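Local structure of carboxylesterase SOBER1 (Arabidopsis thaliana, 6AVV) at residues T114-L119 and W134-S139; A4-L9 and N101-G106. The protein hydrolyses carboxylic esters with short acyl chains, has phospholipase A2 activity and dampens the hypersensitive response of the plant to the bacterial effector AvrBsT. One frame throughout, in Å; residues are numbered along the deposited sequence. Where two conformers were deposited one is given.

Interaction 1 (T114-L119 and W134-S139)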
loop_
_atom_site.group_PDB
_atom_site.type_symbol
_atom_site.label_atom_id
_atom_site.label_comp_id
_atom_site.label_asym_id
_atom_site.label_seq_id
_atom_site.Cartn_x
_atom_site.Cartn_y
_atom_site.Cartn_z
ATOM N N THR A 114 1.089 -0.995 -2.680
ATOM C CA THR A 114 1.901 -1.121 -1.477
ATOM C C THR A 114 2.139 -2.579 -1.159
ATOM O O THR A 114 3.277 -3.000 -0.935
ATOM C CB THR A 114 1.215 -0.432 -0.297
ATOM O OG1 THR A 114 1.322 0.986 -0.445
ATOM C CG2 THR A 114 1.900 -0.814 1.001
ATOM N N LEU A 115 1.060 -3.361 -1.121
ATOM C CA LEU A 115 1.170 -4.782 -0.812
ATOM C C LEU A 115 2.123 -5.471 -1.781
ATOM O O LEU A 115 3.063 -6.166 -1.369
ATOM C CB LEU A 115 -0.226 -5.394 -0.881
ATOM C CG LEU A 115 -0.756 -6.509 0.013
ATOM C CD1 LEU A 115 -1.210 -7.681 -0.850
ATOM C CD2 LEU A 115 0.190 -6.897 1.121
ATOM N N ALA A 116 1.895 -5.283 -3.081
ATOM C CA ALA A 116 2.726 -5.938 -4.086
ATOM C C ALA A 116 4.178 -5.505 -3.968
ATOM O O ALA A 116 5.091 -6.327 -4.088
ATOM C CB ALA A 116 2.192 -5.628 -5.484
ATOM N N SER A 117 4.410 -4.212 -3.743
ATOM C CA SER A 117 5.770 -3.696 -3.708
ATOM C C SER A 117 6.542 -4.234 -2.520
ATOM O O SER A 117 7.721 -4.590 -2.651
ATOM C CB SER A 117 5.728 -2.177 -3.663
ATOM O OG SER A 117 5.191 -1.686 -4.878
ATOM N N VAL A 118 5.905 -4.293 -1.356
ATOM C CA VAL A 118 6.605 -4.759 -0.163
ATOM C C VAL A 118 6.937 -6.239 -0.285
ATOM O O VAL A 118 8.057 -6.667 0.023
ATOM C CB VAL A 118 5.766 -4.477 1.092
ATOM C CG1 VAL A 118 6.290 -5.277 2.268
ATOM C CG2 VAL A 118 5.772 -2.986 1.391
ATOM N N LEU A 119 5.970 -7.044 -0.725
ATOM C CA LEU A 119 6.145 -8.493 -0.725
ATOM C C LEU A 119 7.129 -8.966 -1.782
ATOM O O LEU A 119 7.599 -10.104 -1.709
ATOM C CB LEU A 119 4.795 -9.172 -0.944
ATOM C CG LEU A 119 3.785 -8.915 0.172
ATOM C CD1 LEU A 119 2.464 -9.574 -0.171
ATOM C CD2 LEU A 119 4.321 -9.385 1.517
ATOM N N TRP A 134 -6.548 -4.056 -1.977
ATOM C CA TRP A 134 -6.934 -5.413 -2.343
ATOM C C TRP A 134 -5.669 -6.138 -2.750
ATOM O O TRP A 134 -4.633 -5.513 -2.965
ATOM C CB TRP A 134 -7.970 -5.424 -3.467
ATOM C CG TRP A 134 -7.531 -4.789 -4.802
ATOM C CD1 TRP A 134 -6.960 -5.433 -5.859
ATOM C CD2 TRP A 134 -7.693 -3.420 -5.212
ATOM N NE1 TRP A 134 -6.741 -4.553 -6.898
ATOM C CE2 TRP A 134 -7.192 -3.316 -6.530
ATOM C CE3 TRP A 134 -8.214 -2.277 -4.597
ATOM C CZ2 TRP A 134 -7.185 -2.108 -7.240
ATOM C CZ3 TRP A 134 -8.217 -1.083 -5.303
ATOM C CH2 TRP A 134 -7.713 -1.009 -6.619
ATOM N N VAL A 135 -5.722 -7.460 -2.854
ATOM C CA VAL A 135 -4.552 -8.228 -3.263
ATOM C C VAL A 135 -4.548 -8.273 -4.790
ATOM O O VAL A 135 -5.551 -8.703 -5.390
ATOM C CB VAL A 135 -4.480 -9.620 -2.614
ATOM C CG1 VAL A 135 -5.696 -9.918 -1.770
ATOM C CG2 VAL A 135 -4.097 -10.726 -3.582
ATOM N N PRO A 136 -3.507 -7.722 -5.454
ATOM C CA PRO A 136 -3.576 -7.483 -6.898
ATOM C C PRO A 136 -2.915 -8.562 -7.740
ATOM O O PRO A 136 -2.641 -8.325 -8.925
ATOM C CB PRO A 136 -2.839 -6.150 -7.045
ATOM C CG PRO A 136 -1.766 -6.259 -6.010
ATOM C CD PRO A 136 -2.371 -7.012 -4.843
ATOM N N PHE A 137 -2.654 -9.728 -7.147
ATOM C CA PHE A 137 -2.139 -10.882 -7.875
ATOM C C PHE A 137 -2.725 -12.150 -7.261
ATOM O O PHE A 137 -3.373 -12.111 -6.214
ATOM C CB PHE A 137 -0.601 -10.953 -7.879
ATOM C CG PHE A 137 0.069 -10.364 -6.660
ATOM C CD1 PHE A 137 -0.160 -10.892 -5.399
ATOM C CD2 PHE A 137 1.064 -9.404 -6.806
ATOM C CE1 PHE A 137 0.481 -10.378 -4.286
ATOM C CE2 PHE A 137 1.739 -8.906 -5.705
ATOM C CZ PHE A 137 1.450 -9.394 -4.439
ATOM N N THR A 138 -2.505 -13.287 -7.926
ATOM C CA THR A 138 -2.987 -14.558 -7.397
ATOM C C THR A 138 -1.898 -15.236 -6.575
ATOM O O THR A 138 -0.758 -14.769 -6.504
ATOM C CB THR A 138 -3.451 -15.489 -8.516
ATOM O OG1 THR A 138 -2.323 -15.894 -9.305
ATOM C CG2 THR A 138 -4.461 -14.796 -9.401
ATOM N N SER A 139 -2.252 -16.376 -5.969
ATOM C CA SER A 139 -1.324 -17.097 -5.106
ATOM C C SER A 139 -0.113 -17.624 -5.866
ATOM O O SER A 139 0.888 -17.984 -5.235
ATOM C CB SER A 139 -2.045 -18.256 -4.402
ATOM O OG SER A 139 -2.617 -19.151 -5.340
#
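Phe137 brings the CE2-CZ side of its ring to the flank of helix 109-119, closest to Ala116. From CB the side chain turns with chi1 at 30°, well off a staggered position, and this brings one side of the ring up to the helix. CD2 is the first ring atom to come near, 4.2 Å from Ala116 CB. The next, CE2, fits tightly, at 3.3 Å from Ala116 CB, and it reaches the main chain as well, 3.5 Å from Ala116 CA. At the tip, CZ is also close to Ala116 CA and has Leu119 CD1 4.4 Å away, where the leucine methyl stands at the ring edge near its plane. The alanine methyl itself comes in obliquely. Pro136 CG of the preceding residue sits above one face of the same ring, displaced toward its rim.

The helix is the one that follows the nucleophile in the alpha/beta hydrolase fold: Ser108, by similarity the charge-relay serine, immediately precedes it. The loop 134-139 follows the next strand of the sheet, 127-131, and its residues 135-137 lie against the helix flank at Leu115, Ala116 and Leu119, with the side chain of Pro136 about 11 Å from that of Ser108.

Pro136 continues the apolar surface upstream of the ring. Its CG rests 4.0 Å from Ala116 CB, while CD faces the Leu115 methyl CD1. The same methyl meets Val135 CB at 4.2 Å, the two side chains running side by side and pointing the same way. No hydrogen bond passes between the segments. Beyond them, Val82 and Val78 of helix 75-94 lie on Ala116 and Pro136, and Leu177 of helix 173-179 touches Leu119.

Interaction 2 (A4-L9 and N101-G106)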
loop_
_atom_site.group_PDB
_atom_site.type_symbol
_atom_site.label_atom_id
_atom_site.label_comp_id
_atom_site.label_asym_id
_atom_site.label_seq_id
_atom_site.Cartn_x
_atom_site.Cartn_y
_atom_site.Cartn_z
ATOM N N ALA A 4 17.503 8.496 13.772
ATOM C CA ALA A 4 17.780 7.840 12.500
ATOM C C ALA A 4 16.765 8.275 11.449
ATOM O O ALA A 4 15.623 8.597 11.775
ATOM C CB ALA A 4 17.767 6.331 12.661
ATOM N N ARG A 5 17.200 8.278 10.195
ATOM C CA ARG A 5 16.361 8.739 9.099
ATOM C C ARG A 5 15.224 7.757 8.848
ATOM O O ARG A 5 15.453 6.555 8.698
ATOM C CB ARG A 5 17.199 8.905 7.835
ATOM C CG ARG A 5 16.404 9.387 6.643
ATOM C CD ARG A 5 17.291 9.634 5.447
ATOM N NE ARG A 5 16.518 10.001 4.265
ATOM C CZ ARG A 5 16.227 11.251 3.922
ATOM N NH1 ARG A 5 16.650 12.263 4.672
ATOM N NH2 ARG A 5 15.515 11.489 2.828
ATOM N N THR A 6 14.000 8.275 8.800
ATOM C CA THR A 6 12.819 7.493 8.471
ATOM C C THR A 6 12.282 7.983 7.135
ATOM O O THR A 6 12.266 9.187 6.875
ATOM C CB THR A 6 11.740 7.629 9.549
ATOM O OG1 THR A 6 12.269 7.184 10.806
ATOM C CG2 THR A 6 10.515 6.798 9.204
ATOM N N PHE A 7 11.855 7.051 6.289
ATOM C CA PHE A 7 11.353 7.376 4.959
ATOM C C PHE A 7 9.979 6.763 4.798
ATOM O O PHE A 7 9.807 5.565 5.045
ATOM C CB PHE A 7 12.292 6.847 3.882
ATOM C CG PHE A 7 11.823 7.104 2.488
ATOM C CD1 PHE A 7 11.922 8.370 1.932
ATOM C CD2 PHE A 7 11.301 6.077 1.717
ATOM C CE1 PHE A 7 11.502 8.601 0.643
ATOM C CE2 PHE A 7 10.882 6.316 0.419
ATOM C CZ PHE A 7 10.985 7.580 -0.111
ATOM N N ILE A 8 9.005 7.572 4.391
ATOM C CA ILE A 8 7.636 7.118 4.208
ATOM C C ILE A 8 7.232 7.427 2.780
ATOM O O ILE A 8 7.191 8.601 2.379
ATOM C CB ILE A 8 6.672 7.779 5.202
ATOM C CG1 ILE A 8 7.134 7.514 6.638
ATOM C CG2 ILE A 8 5.276 7.234 5.004
ATOM C CD1 ILE A 8 6.279 8.183 7.664
ATOM N N LEU A 9 6.961 6.382 2.010
ATOM C CA LEU A 9 6.479 6.506 0.642
ATOM C C LEU A 9 4.974 6.321 0.674
ATOM O O LEU A 9 4.487 5.303 1.164
ATOM C CB LEU A 9 7.114 5.451 -0.263
ATOM C CG LEU A 9 6.738 5.468 -1.746
ATOM C CD1 LEU A 9 7.220 6.762 -2.351
ATOM C CD2 LEU A 9 7.318 4.256 -2.461
ATOM N N ASN A 101 13.818 1.274 8.289
ATOM C CA ASN A 101 13.265 2.598 8.520
ATOM C C ASN A 101 12.459 3.085 7.326
ATOM O O ASN A 101 12.097 4.266 7.269
ATOM C CB ASN A 101 14.395 3.584 8.841
ATOM C CG ASN A 101 15.124 3.235 10.127
ATOM O OD1 ASN A 101 14.588 2.543 10.987
ATOM N ND2 ASN A 101 16.355 3.711 10.259
ATOM N N VAL A 102 12.190 2.207 6.365
ATOM C CA VAL A 102 11.399 2.524 5.178
ATOM C C VAL A 102 9.994 1.973 5.363
ATOM O O VAL A 102 9.810 0.788 5.683
ATOM C CB VAL A 102 12.042 1.938 3.911
ATOM C CG1 VAL A 102 11.114 2.095 2.707
ATOM C CG2 VAL A 102 13.392 2.584 3.650
ATOM N N PHE A 103 8.998 2.820 5.140
ATOM C CA PHE A 103 7.607 2.429 5.243
ATOM C C PHE A 103 6.903 2.817 3.962
ATOM O O PHE A 103 7.117 3.914 3.438
ATOM C CB PHE A 103 6.917 3.086 6.432
ATOM C CG PHE A 103 7.510 2.697 7.742
ATOM C CD1 PHE A 103 8.645 3.340 8.214
ATOM C CD2 PHE A 103 6.964 1.657 8.473
ATOM C CE1 PHE A 103 9.224 2.961 9.422
ATOM C CE2 PHE A 103 7.540 1.267 9.683
ATOM C CZ PHE A 103 8.662 1.932 10.152
ATOM N N ILE A 104 6.086 1.903 3.454
ATOM C CA ILE A 104 5.287 2.123 2.251
ATOM C C ILE A 104 3.824 2.102 2.674
ATOM O O ILE A 104 3.386 1.142 3.321
ATOM C CB ILE A 104 5.557 1.042 1.187
ATOM C CG1 ILE A 104 7.045 0.676 1.147
ATOM C CG2 ILE A 104 5.048 1.480 -0.184
ATOM C CD1 ILE A 104 7.938 1.842 0.865
ATOM N N CYS A 105 3.076 3.137 2.304
ATOM C CA CYS A 105 1.655 3.233 2.610
ATOM C C CYS A 105 0.901 3.586 1.346
ATOM O O CYS A 105 1.446 4.228 0.449
ATOM C CB CYS A 105 1.343 4.305 3.648
ATOM S SG CYS A 105 2.459 4.327 5.055
ATOM N N GLY A 106 -0.367 3.213 1.291
ATOM C CA GLY A 106 -1.158 3.653 0.160
ATOM C C GLY A 106 -2.626 3.373 0.347
ATOM O O GLY A 106 -3.019 2.463 1.077
HETATM O O HOH W 1 17.882 5.059 8.496
#
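Strand residues 7-9 run parallel to 102-106, their axes 4.7 Å apart at the closest and inclined by 23°. Four main-chain bonds join them, starting with Phe7 N to Asn101 O at 3.0 Å and ending with Cys105 N to Leu9 O at 2.8 Å; between these, Phe7 O receives Phe103 N and Phe103 O receives Leu9 N. The intervening residues Ile8 and Ile104 bond outward instead, Ile8 to strand 37-39 and Ile104 to strand 127-131, as expected for inner strands of the alpha/beta hydrolase sheet.

On the face toward helix 75-94, Val102 CG1 meets the ring edge of Phe7 at CD2, 4.1 Å away. The ring stands there because CG lies anti to the backbone N (chi1 178°), which sets it alongside the valine. Leu9 CB lies 3.9 Å from Ile104 CD1, the two side chains side by side, with Val85 and Ile88 of helix 75-94 on Leu9. The other face carries Ile8 and Phe103. Ile8 CG2 touches Cys105 SG at 4.0 Å, and Thr6 CG2 comes obliquely to Phe103 CE1 at 4.1 Å, while Leu212 of helix 198-212 lies against both Thr6 and Phe103.

Before the strands proper the contact turns polar. Asn101 CB packs 3.2 Å from Arg5 O, and a water gives a hydrogen to this same carbonyl and accepts one from Asn101 ND2. The guanidinium of Arg5 turns away to a salt bridge with Glu92. Alignment therefore rests on backbone bonds within an apolar interior, whereas at the more exposed start water takes over the bridging.

In the fold
From the N terminus, strand 7-11 is the first part laid down, and interaction 2 closes a long loop when strand 102-107 pairs with it after strand 37-39, the hairpin 45-48/54-57 and helix 75-94. The chain then passes through Ser108, at what looks like a nucleophile elbow, into helix 109-119. Interaction 1 closes a much shorter loop, of 14 residues including strand 127-131. The two loops neither nest nor cross but follow in series, one tying strand to strand inside the sheet, the other helix to loop. The segments meet where Thr114 packs on the backbone of Ile104, Cys105 and Gly106 and Val118 packs on the Ile104 side chain.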